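Local coordinates for protein Non-ribosomal peptide synthetase (Streptomyces halstedii, PDB 3WV4) that belongs to the AMP-binding (ANL) enzyme family and represents the N-terminal part of a non-ribosomal peptide synthetase, at residues N78-W86 with L171-R179; V92-L102 with R118-M129. All blocks are in the same frame, centred on the assembly; numbering follows the deposited sequence.

Contact 1. Residues N78-W86 with L171-R179; sequences NHSQAFSAW and LWADVERLR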
loop_
_atom_site.group_PDB
_atom_site.type_symbol
_atom_site.label_atom_id
_atom_site.label_comp_id
_atom_site.label_asym_id
_atom_site.label_seq_id
_atom_site.Cartn_x
_atom_site.Cartn_y
_atom_site.Cartn_z
ATOM N N ASN A 78 -6.546 -3.299 19.649
ATOM C CA ASN A 78 -6.674 -4.471 20.509
ATOM C C ASN A 78 -6.267 -5.756 19.776
ATOM O O ASN A 78 -5.407 -6.495 20.243
ATOM C CB ASN A 78 -8.119 -4.618 21.024
ATOM C CG ASN A 78 -8.493 -3.556 22.055
ATOM O OD1 ASN A 78 -7.635 -2.896 22.610
ATOM N ND2 ASN A 78 -9.807 -3.365 22.271
ATOM N N HIS A 79 -6.877 -5.981 18.611
ATOM C CA HIS A 79 -6.608 -7.172 17.820
ATOM C C HIS A 79 -5.183 -7.199 17.316
ATOM O O HIS A 79 -4.559 -8.276 17.305
ATOM C CB HIS A 79 -7.570 -7.256 16.671
ATOM C CG HIS A 79 -8.969 -7.572 17.079
ATOM N ND1 HIS A 79 -9.439 -8.869 17.132
ATOM C CD2 HIS A 79 -10.006 -6.785 17.460
ATOM C CE1 HIS A 79 -10.712 -8.865 17.507
ATOM N NE2 HIS A 79 -11.073 -7.620 17.734
ATOM N N SER A 80 -4.614 -6.043 16.990
ATOM C CA SER A 80 -3.209 -5.963 16.567
ATOM C C SER A 80 -2.267 -6.386 17.699
ATOM O O SER A 80 -1.392 -7.231 17.533
ATOM C CB SER A 80 -2.886 -4.545 16.049
ATOM O OG SER A 80 -3.550 -4.260 14.826
ATOM N N GLN A 81 -2.493 -5.846 18.887
ATOM C CA GLN A 81 -1.752 -6.292 20.098
ATOM C C GLN A 81 -1.889 -7.785 20.339
ATOM O O GLN A 81 -0.896 -8.492 20.599
ATOM C CB GLN A 81 -2.282 -5.530 21.318
ATOM C CG GLN A 81 -1.944 -4.060 21.209
ATOM C CD GLN A 81 -2.524 -3.227 22.343
ATOM O OE1 GLN A 81 -3.396 -3.671 23.070
ATOM N NE2 GLN A 81 -2.021 -2.028 22.497
ATOM N N ALA A 82 -3.126 -8.287 20.246
ATOM C CA ALA A 82 -3.361 -9.713 20.447
ATOM C C ALA A 82 -2.579 -10.526 19.435
ATOM O O ALA A 82 -1.949 -11.555 19.755
ATOM C CB ALA A 82 -4.852 -10.012 20.372
ATOM N N PHE A 83 -2.570 -10.057 18.192
ATOM C CA PHE A 83 -1.816 -10.779 17.176
ATOM C C PHE A 83 -0.312 -10.726 17.466
ATOM O O PHE A 83 0.393 -11.716 17.260
ATOM C CB PHE A 83 -2.141 -10.318 15.748
ATOM C CG PHE A 83 -1.434 -11.132 14.728
ATOM C CD1 PHE A 83 -1.842 -12.444 14.488
ATOM C CD2 PHE A 83 -0.267 -10.680 14.180
ATOM C CE1 PHE A 83 -1.137 -13.245 13.613
ATOM C CE2 PHE A 83 0.427 -11.458 13.282
ATOM C CZ PHE A 83 -0.005 -12.755 12.984
ATOM N N SER A 84 0.186 -9.590 17.991
ATOM C CA SER A 84 1.571 -9.531 18.420
ATOM C C SER A 84 1.867 -10.623 19.514
ATOM O O SER A 84 2.908 -11.284 19.478
ATOM C CB SER A 84 1.926 -8.142 18.939
ATOM O OG SER A 84 1.823 -7.148 17.925
ATOM N N ALA A 85 0.955 -10.821 20.473
ATOM C CA ALA A 85 1.182 -11.819 21.524
ATOM C C ALA A 85 1.214 -13.200 20.935
ATOM O O ALA A 85 1.962 -14.039 21.370
ATOM C CB ALA A 85 0.103 -11.752 22.572
ATOM N N TRP A 86 0.431 -13.423 19.889
ATOM C CA TRP A 86 0.498 -14.669 19.194
ATOM C C TRP A 86 1.852 -14.868 18.555
ATOM O O TRP A 86 2.381 -15.969 18.572
ATOM C CB TRP A 86 -0.586 -14.691 18.117
ATOM C CG TRP A 86 -0.762 -15.958 17.447
ATOM C CD1 TRP A 86 -1.581 -16.969 17.827
ATOM C CD2 TRP A 86 -0.190 -16.338 16.195
ATOM N NE1 TRP A 86 -1.517 -18.004 16.905
ATOM C CE2 TRP A 86 -0.666 -17.655 15.897
ATOM C CE3 TRP A 86 0.732 -15.736 15.322
ATOM C CZ2 TRP A 86 -0.297 -18.341 14.748
ATOM C CZ3 TRP A 86 1.094 -16.418 14.161
ATOM C CH2 TRP A 86 0.608 -17.722 13.898
ATOM N N LEU A 171 -6.351 -19.904 13.861
ATOM C CA LEU A 171 -5.501 -19.096 14.750
ATOM C C LEU A 171 -6.214 -17.889 15.323
ATOM O O LEU A 171 -5.816 -17.391 16.358
ATOM C CB LEU A 171 -4.203 -18.628 14.125
ATOM C CG LEU A 171 -4.268 -17.396 13.203
ATOM C CD1 LEU A 171 -4.029 -16.104 13.988
ATOM C CD2 LEU A 171 -3.254 -17.524 12.085
ATOM N N TRP A 172 -7.258 -17.403 14.673
ATOM C CA TRP A 172 -8.012 -16.294 15.223
ATOM C C TRP A 172 -8.668 -16.653 16.551
ATOM O O TRP A 172 -8.821 -15.792 17.377
ATOM C CB TRP A 172 -9.039 -15.703 14.233
ATOM C CG TRP A 172 -9.206 -14.210 14.454
ATOM C CD1 TRP A 172 -10.299 -13.567 14.959
ATOM C CD2 TRP A 172 -8.214 -13.198 14.208
ATOM N NE1 TRP A 172 -10.042 -12.221 15.044
ATOM C CE2 TRP A 172 -8.765 -11.973 14.605
ATOM C CE3 TRP A 172 -6.901 -13.221 13.718
ATOM C CZ2 TRP A 172 -8.057 -10.777 14.512
ATOM C CZ3 TRP A 172 -6.198 -12.024 13.607
ATOM C CH2 TRP A 172 -6.770 -10.827 14.014
ATOM N N ALA A 173 -9.033 -17.925 16.762
ATOM C CA ALA A 173 -9.590 -18.306 18.069
ATOM C C ALA A 173 -8.642 -17.915 19.191
ATOM O O ALA A 173 -9.057 -17.350 20.209
ATOM C CB ALA A 173 -9.878 -19.820 18.123
ATOM N N ASP A 174 -7.369 -18.238 19.009
ATOM C CA ASP A 174 -6.341 -17.878 19.979
ATOM C C ASP A 174 -6.179 -16.395 20.118
ATOM O O ASP A 174 -6.002 -15.909 21.222
ATOM C CB ASP A 174 -4.987 -18.494 19.576
ATOM C CG ASP A 174 -5.022 -20.015 19.622
ATOM O OD1 ASP A 174 -5.832 -20.563 20.435
ATOM O OD2 ASP A 174 -4.264 -20.640 18.838
ATOM N N VAL A 175 -6.196 -15.671 18.999
ATOM C CA VAL A 175 -6.007 -14.220 19.053
ATOM C C VAL A 175 -7.125 -13.612 19.875
ATOM O O VAL A 175 -6.918 -12.645 20.605
ATOM C CB VAL A 175 -5.948 -13.566 17.654
ATOM C CG1 VAL A 175 -6.091 -12.049 17.733
ATOM C CG2 VAL A 175 -4.638 -13.885 16.975
ATOM N N GLU A 176 -8.328 -14.136 19.728
ATOM C CA GLU A 176 -9.450 -13.620 20.530
ATOM C C GLU A 176 -9.268 -13.890 22.037
ATOM O O GLU A 176 -9.520 -13.000 22.873
ATOM C CB GLU A 176 -10.769 -14.193 20.008
ATOM C CG GLU A 176 -11.121 -13.564 18.676
ATOM C CD GLU A 176 -12.401 -14.077 18.063
ATOM O OE1 GLU A 176 -12.676 -15.305 18.147
ATOM O OE2 GLU A 176 -13.095 -13.248 17.433
ATOM N N ARG A 177 -8.804 -15.082 22.378
ATOM C CA ARG A 177 -8.532 -15.386 23.775
ATOM C C ARG A 177 -7.496 -14.424 24.287
ATOM O O ARG A 177 -7.613 -13.873 25.361
ATOM C CB ARG A 177 -7.985 -16.780 23.932
ATOM C CG ARG A 177 -8.972 -17.918 23.752
ATOM C CD ARG A 177 -8.299 -19.267 24.144
ATOM N NE ARG A 177 -6.996 -19.502 23.435
ATOM C CZ ARG A 177 -5.776 -19.156 23.910
ATOM N NH1 ARG A 177 -5.633 -18.576 25.109
ATOM N NH2 ARG A 177 -4.687 -19.364 23.188
ATOM N N LEU A 178 -6.467 -14.210 23.471
ATOM C CA LEU A 178 -5.388 -13.325 23.841
ATOM C C LEU A 178 -5.891 -11.928 23.972
ATOM O O LEU A 178 -5.453 -11.184 24.838
ATOM C CB LEU A 178 -4.298 -13.367 22.805
ATOM C CG LEU A 178 -3.471 -14.659 22.866
ATOM C CD1 LEU A 178 -2.651 -14.879 21.592
ATOM C CD2 LEU A 178 -2.587 -14.652 24.107
ATOM N N ARG A 179 -6.810 -11.551 23.090
ATOM C CA ARG A 179 -7.410 -10.226 23.163
ATOM C C ARG A 179 -8.141 -10.021 24.479
ATOM O O ARG A 179 -8.016 -8.979 25.112
ATOM C CB ARG A 179 -8.392 -10.051 22.022
ATOM C CG ARG A 179 -9.004 -8.674 21.891
ATOM C CD ARG A 179 -10.270 -8.773 21.060
ATOM N NE ARG A 179 -11.229 -9.707 21.663
ATOM C CZ ARG A 179 -12.143 -10.422 21.002
ATOM N NH1 ARG A 179 -12.241 -10.359 19.678
ATOM N NH2 ARG A 179 -12.978 -11.211 21.671
#
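His79 makes the first large contact of helix 73-89 with helix 168-180. Arg179 lays its CD over one face of the imidazole, a CH-pi contact 3.8 Å from CD to the centroid of the His79 ring, while its guanidinium turns about 80° to that ring. The other neighbour, Trp172, meets His79 rim to rim, the two planes nearly parallel but neither ring over the other's face, with His79 ND1 3.5 Å from Trp172 CZ2; Trp71 stacks on His79 as well. At Ala82 the backbones come nearest, its CA 4.9 Å from Arg179 CA; its CB rests on Val175 O at 3.4 Å and on Val175 CG1. Phe83, its CG anti to the backbone N (chi1 -176°), receives Val175 CG2 and Leu171 CD1 at its ring edge. Trp86 ends the row. Leu171 CD1 lies over one face of the indole, Leu178 CD1 lies near the ring plane at the edge and touches Trp86 CB at 4.0 Å, and Asp174 CB meets the edge at CD1. With no hydrogen bond between the segments, apolar and aromatic packing joins helices whose axes pass 8.3 Å apart at 111°. Val175 is a single knob in a hole of His79, Ala82, Phe83 and Trp86, in two steeply crossed helices beside a parallel sheet.

Contact 2. Residues V92-L102 with R118-M129; sequences VARGERIVVQL and RGVVFVPLNPGM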
loop_
_atom_site.group_PDB
_atom_site.type_symbol
_atom_site.label_atom_id
_atom_site.label_comp_id
_atom_site.label_asym_id
_atom_site.label_seq_id
_atom_site.Cartn_x
_atom_site.Cartn_y
_atom_site.Cartn_z
ATOM N N VAL A 92 8.326 -15.901 17.157
ATOM C CA VAL A 92 8.714 -15.249 15.911
ATOM C C VAL A 92 9.349 -13.972 16.359
ATOM O O VAL A 92 8.753 -13.237 17.066
ATOM C CB VAL A 92 7.511 -14.950 14.986
ATOM C CG1 VAL A 92 7.972 -14.181 13.783
ATOM C CG2 VAL A 92 6.840 -16.220 14.538
ATOM N N ALA A 93 10.562 -13.719 15.926
ATOM C CA ALA A 93 11.358 -12.683 16.539
ATOM C C ALA A 93 11.624 -11.548 15.566
ATOM O O ALA A 93 11.400 -11.662 14.347
ATOM C CB ALA A 93 12.673 -13.276 17.063
ATOM N N ARG A 94 12.131 -10.461 16.130
ATOM C CA ARG A 94 12.483 -9.284 15.371
ATOM C C ARG A 94 13.262 -9.645 14.142
ATOM O O ARG A 94 14.208 -10.402 14.212
ATOM C CB ARG A 94 13.324 -8.368 16.242
ATOM C CG ARG A 94 13.568 -6.996 15.646
ATOM C CD ARG A 94 14.339 -6.169 16.637
ATOM N NE ARG A 94 14.831 -4.952 16.005
ATOM C CZ ARG A 94 15.793 -4.177 16.487
ATOM N NH1 ARG A 94 16.401 -4.488 17.618
ATOM N NH2 ARG A 94 16.169 -3.087 15.824
ATOM N N GLY A 95 12.847 -9.133 12.998
ATOM C CA GLY A 95 13.616 -9.318 11.763
ATOM C C GLY A 95 13.191 -10.514 10.952
ATOM O O GLY A 95 13.515 -10.613 9.779
ATOM N N GLU A 96 12.439 -11.420 11.569
ATOM C CA GLU A 96 12.012 -12.649 10.884
ATOM C C GLU A 96 10.785 -12.331 10.068
ATOM O O GLU A 96 10.055 -11.380 10.387
ATOM C CB GLU A 96 11.751 -13.775 11.893
ATOM C CG GLU A 96 13.017 -14.154 12.686
ATOM C CD GLU A 96 12.880 -15.464 13.459
ATOM O OE1 GLU A 96 11.894 -15.622 14.228
ATOM O OE2 GLU A 96 13.757 -16.343 13.280
ATOM N N ARG A 97 10.557 -13.124 9.020
ATOM C CA ARG A 97 9.461 -12.893 8.108
ATOM C C ARG A 97 8.275 -13.799 8.411
ATOM O O ARG A 97 8.444 -14.936 8.889
ATOM C CB ARG A 97 9.877 -13.124 6.639
ATOM C CG ARG A 97 10.716 -12.040 5.953
ATOM C CD ARG A 97 12.132 -11.956 6.485
ATOM N NE ARG A 97 12.830 -13.245 6.368
ATOM C CZ ARG A 97 13.850 -13.619 7.124
ATOM N NH1 ARG A 97 14.328 -12.800 8.028
ATOM N NH2 ARG A 97 14.414 -14.811 6.943
ATOM N N ILE A 98 7.077 -13.295 8.088
ATOM C CA ILE A 98 5.893 -14.123 7.973
ATOM C C ILE A 98 5.253 -13.854 6.625
ATOM O O ILE A 98 5.146 -12.712 6.200
ATOM C CB ILE A 98 4.887 -13.903 9.103
ATOM C CG1 ILE A 98 4.269 -12.503 9.076
ATOM C CG2 ILE A 98 5.571 -14.133 10.438
ATOM C CD1 ILE A 98 3.210 -12.316 10.153
ATOM N N VAL A 99 4.875 -14.925 5.955
ATOM C CA VAL A 99 4.157 -14.842 4.726
ATOM C C VAL A 99 2.675 -15.013 4.954
ATOM O O VAL A 99 2.244 -15.937 5.667
ATOM C CB VAL A 99 4.586 -15.964 3.758
ATOM C CG1 VAL A 99 3.596 -16.055 2.616
ATOM C CG2 VAL A 99 5.960 -15.662 3.192
ATOM N N VAL A 100 1.900 -14.161 4.303
ATOM C CA VAL A 100 0.519 -13.986 4.615
ATOM C C VAL A 100 -0.214 -13.935 3.300
ATOM O O VAL A 100 0.107 -13.085 2.445
ATOM C CB VAL A 100 0.318 -12.650 5.374
ATOM C CG1 VAL A 100 -1.137 -12.448 5.687
ATOM C CG2 VAL A 100 1.137 -12.638 6.652
ATOM N N GLN A 101 -1.166 -14.849 3.129
ATOM C CA GLN A 101 -1.979 -14.928 1.915
ATOM C C GLN A 101 -3.426 -14.876 2.283
ATOM O O GLN A 101 -4.068 -15.901 2.535
ATOM C CB GLN A 101 -1.716 -16.221 1.151
ATOM C CG GLN A 101 -2.371 -16.232 -0.225
ATOM C CD GLN A 101 -2.125 -17.515 -0.988
ATOM O OE1 GLN A 101 -2.305 -18.598 -0.443
ATOM N NE2 GLN A 101 -1.759 -17.406 -2.254
ATOM N N LEU A 102 -3.946 -13.670 2.306
ATOM C CA LEU A 102 -5.246 -13.408 2.838
ATOM C C LEU A 102 -5.958 -12.396 2.005
ATOM O O LEU A 102 -5.312 -11.561 1.375
ATOM C CB LEU A 102 -5.129 -12.835 4.262
ATOM C CG LEU A 102 -4.607 -13.722 5.368
ATOM C CD1 LEU A 102 -4.673 -12.931 6.649
ATOM C CD2 LEU A 102 -5.489 -14.939 5.494
ATOM N N ARG A 118 6.160 -5.853 16.533
ATOM C CA ARG A 118 7.202 -6.760 16.988
ATOM C C ARG A 118 8.424 -6.742 16.128
ATOM O O ARG A 118 9.273 -7.610 16.255
ATOM C CB ARG A 118 6.643 -8.202 17.120
ATOM C CG ARG A 118 5.631 -8.309 18.251
ATOM C CD ARG A 118 6.321 -8.084 19.605
ATOM N NE ARG A 118 5.405 -8.074 20.759
ATOM C CZ ARG A 118 4.966 -6.985 21.383
ATOM N NH1 ARG A 118 5.274 -5.763 20.958
ATOM N NH2 ARG A 118 4.160 -7.120 22.420
ATOM N N GLY A 119 8.515 -5.790 15.211
ATOM C CA GLY A 119 9.612 -5.793 14.233
ATOM C C GLY A 119 9.625 -6.987 13.328
ATOM O O GLY A 119 10.642 -7.293 12.707
ATOM N N VAL A 120 8.506 -7.682 13.222
ATOM C CA VAL A 120 8.411 -8.846 12.312
ATOM C C VAL A 120 8.043 -8.305 10.924
ATOM O O VAL A 120 7.316 -7.301 10.767
ATOM C CB VAL A 120 7.352 -9.843 12.870
ATOM C CG1 VAL A 120 6.936 -10.936 11.897
ATOM C CG2 VAL A 120 7.890 -10.456 14.127
ATOM N N VAL A 121 8.545 -8.980 9.911
ATOM C CA VAL A 121 8.381 -8.560 8.548
ATOM C C VAL A 121 7.211 -9.231 7.855
ATOM O O VAL A 121 7.202 -10.442 7.679
ATOM C CB VAL A 121 9.667 -8.812 7.743
ATOM C CG1 VAL A 121 9.540 -8.160 6.370
ATOM C CG2 VAL A 121 10.848 -8.223 8.496
ATOM N N PHE A 122 6.281 -8.407 7.392
ATOM C CA PHE A 122 5.068 -8.799 6.711
ATOM C C PHE A 122 5.361 -9.002 5.228
ATOM O O PHE A 122 5.889 -8.082 4.564
ATOM C CB PHE A 122 4.104 -7.644 6.886
ATOM C CG PHE A 122 2.703 -7.886 6.398
ATOM C CD1 PHE A 122 1.871 -8.791 7.041
ATOM C CD2 PHE A 122 2.177 -7.130 5.348
ATOM C CE1 PHE A 122 0.567 -8.966 6.639
ATOM C CE2 PHE A 122 0.871 -7.318 4.914
ATOM C CZ PHE A 122 0.065 -8.258 5.569
ATOM N N VAL A 123 5.005 -10.187 4.718
ATOM C CA VAL A 123 5.228 -10.588 3.304
ATOM C C VAL A 123 3.902 -11.037 2.722
ATOM O O VAL A 123 3.566 -12.198 2.766
ATOM C CB VAL A 123 6.225 -11.743 3.186
ATOM C CG1 VAL A 123 6.671 -11.937 1.729
ATOM C CG2 VAL A 123 7.447 -11.495 4.038
ATOM N N PRO A 124 3.099 -10.092 2.239
ATOM C CA PRO A 124 1.776 -10.407 1.737
ATOM C C PRO A 124 1.798 -10.980 0.318
ATOM O O PRO A 124 2.570 -10.476 -0.522
ATOM C CB PRO A 124 1.096 -9.048 1.707
ATOM C CG PRO A 124 2.213 -8.071 1.463
ATOM C CD PRO A 124 3.436 -8.659 2.094
ATOM N N LEU A 125 0.958 -12.000 0.074
ATOM C CA LEU A 125 0.800 -12.657 -1.252
ATOM C C LEU A 125 -0.662 -12.647 -1.699
ATOM O O LEU A 125 -1.580 -12.770 -0.866
ATOM C CB LEU A 125 1.292 -14.106 -1.203
ATOM C CG LEU A 125 2.780 -14.392 -1.404
ATOM C CD1 LEU A 125 3.700 -13.292 -0.944
ATOM C CD2 LEU A 125 3.238 -15.717 -0.815
ATOM N N ASN A 126 -0.873 -12.511 -3.016
ATOM C CA ASN A 126 -2.219 -12.550 -3.617
ATOM C C ASN A 126 -2.761 -13.972 -3.639
ATOM O O ASN A 126 -2.012 -14.920 -3.826
ATOM C CB ASN A 126 -2.289 -11.953 -5.044
ATOM C CG ASN A 126 -0.923 -11.560 -5.581
ATOM O OD1 ASN A 126 -0.280 -10.710 -4.985
ATOM N ND2 ASN A 126 -0.477 -12.157 -6.701
ATOM N N PRO A 127 -4.061 -14.114 -3.389
ATOM C CA PRO A 127 -4.621 -15.439 -3.515
ATOM C C PRO A 127 -4.502 -15.795 -4.991
ATOM O O PRO A 127 -4.249 -14.906 -5.801
ATOM C CB PRO A 127 -6.063 -15.246 -3.058
ATOM C CG PRO A 127 -5.986 -14.125 -2.038
ATOM C CD PRO A 127 -4.901 -13.217 -2.561
ATOM N N GLY A 128 -4.606 -17.063 -5.358
ATOM C CA GLY A 128 -4.503 -17.424 -6.790
ATOM C C GLY A 128 -3.125 -17.639 -7.414
ATOM O O GLY A 128 -3.038 -17.918 -8.598
ATOM N N MET A 129 -2.043 -17.527 -6.651
ATOM C CA MET A 129 -0.727 -17.904 -7.171
ATOM C C MET A 129 -0.633 -19.398 -7.334
ATOM O O MET A 129 -1.243 -20.127 -6.588
ATOM C CB MET A 129 0.399 -17.455 -6.244
ATOM C CG MET A 129 0.524 -15.946 -6.113
ATOM S SD MET A 129 1.700 -15.459 -4.854
ATOM C CE MET A 129 3.211 -16.308 -5.349
HETATM O O HOH W 1 -2.547 -19.186 -4.297
#
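A right-handed beta-alpha-beta crossover brings strand 97-101 beside strand 121-124, with helix 106-116 as the connection, and the two strands pair in parallel. In the usual parallel pattern, every second residue of 121-124 bonds to the residues on either side of its partner: Val121 N gives to Glu96 O and Val121 O receives Ile98 N, then Val123 N gives to Ile98 O and Val123 O receives Val100 N. Leu125 N continues the series to Val100 O at 2.7 Å. Before the strands, Gly95 N, in the type II turn from Ala93 to Glu96, bonds to Gly119 O at 2.9 Å; Gly119, at positive phi, closes the connecting helix in a Schellman motif. On the helix-facing side, Val100 CG2 lies 3.7 Å from Phe122 CE1, the two side chains crossing at about a right angle, and Val111 touches both. On the opposite side Arg97 runs its CG alongside Val121 and Val123, and Val99 CG1 is pressed to 3.5 Å from Leu125 CD2. Past the ladder, Gln101 extends with CG anti to the backbone N (chi1 -171°), which carries NE2 to Asn126 O at 3.0 Å, from above the carbonyl plane. The same NE2 donates to a water that in turn bonds Met129 O, tying the type II turn Asn126 to Met129 to the strand end. Strand 97-101 also pairs with strand 145-148, as in a parallel alpha/beta sheet built of beta-alpha-beta units.

Going from the N terminus, the first of the four segments lies on helix 73-89, followed by strand 97-101, helix 106-116 and strand 121-124, and only later by helix 168-180. Contact 2 closes the short loop, with 15 residues between its segments; contact 1 closes the long one of 84, which contains both strands of contact 2, so the two nest without crossing. Their centres lie about 16 Å apart, yet they meet directly: Ser84 CB packs against Arg118 CG at 3.8 Å, and Phe83 lies near Ile98. Contact 1 thus joins two helices packed together beside the parallel sheet, while contact 2 pairs strand 97-101 with strand 121-124, which also has a backbone bond to Ala196.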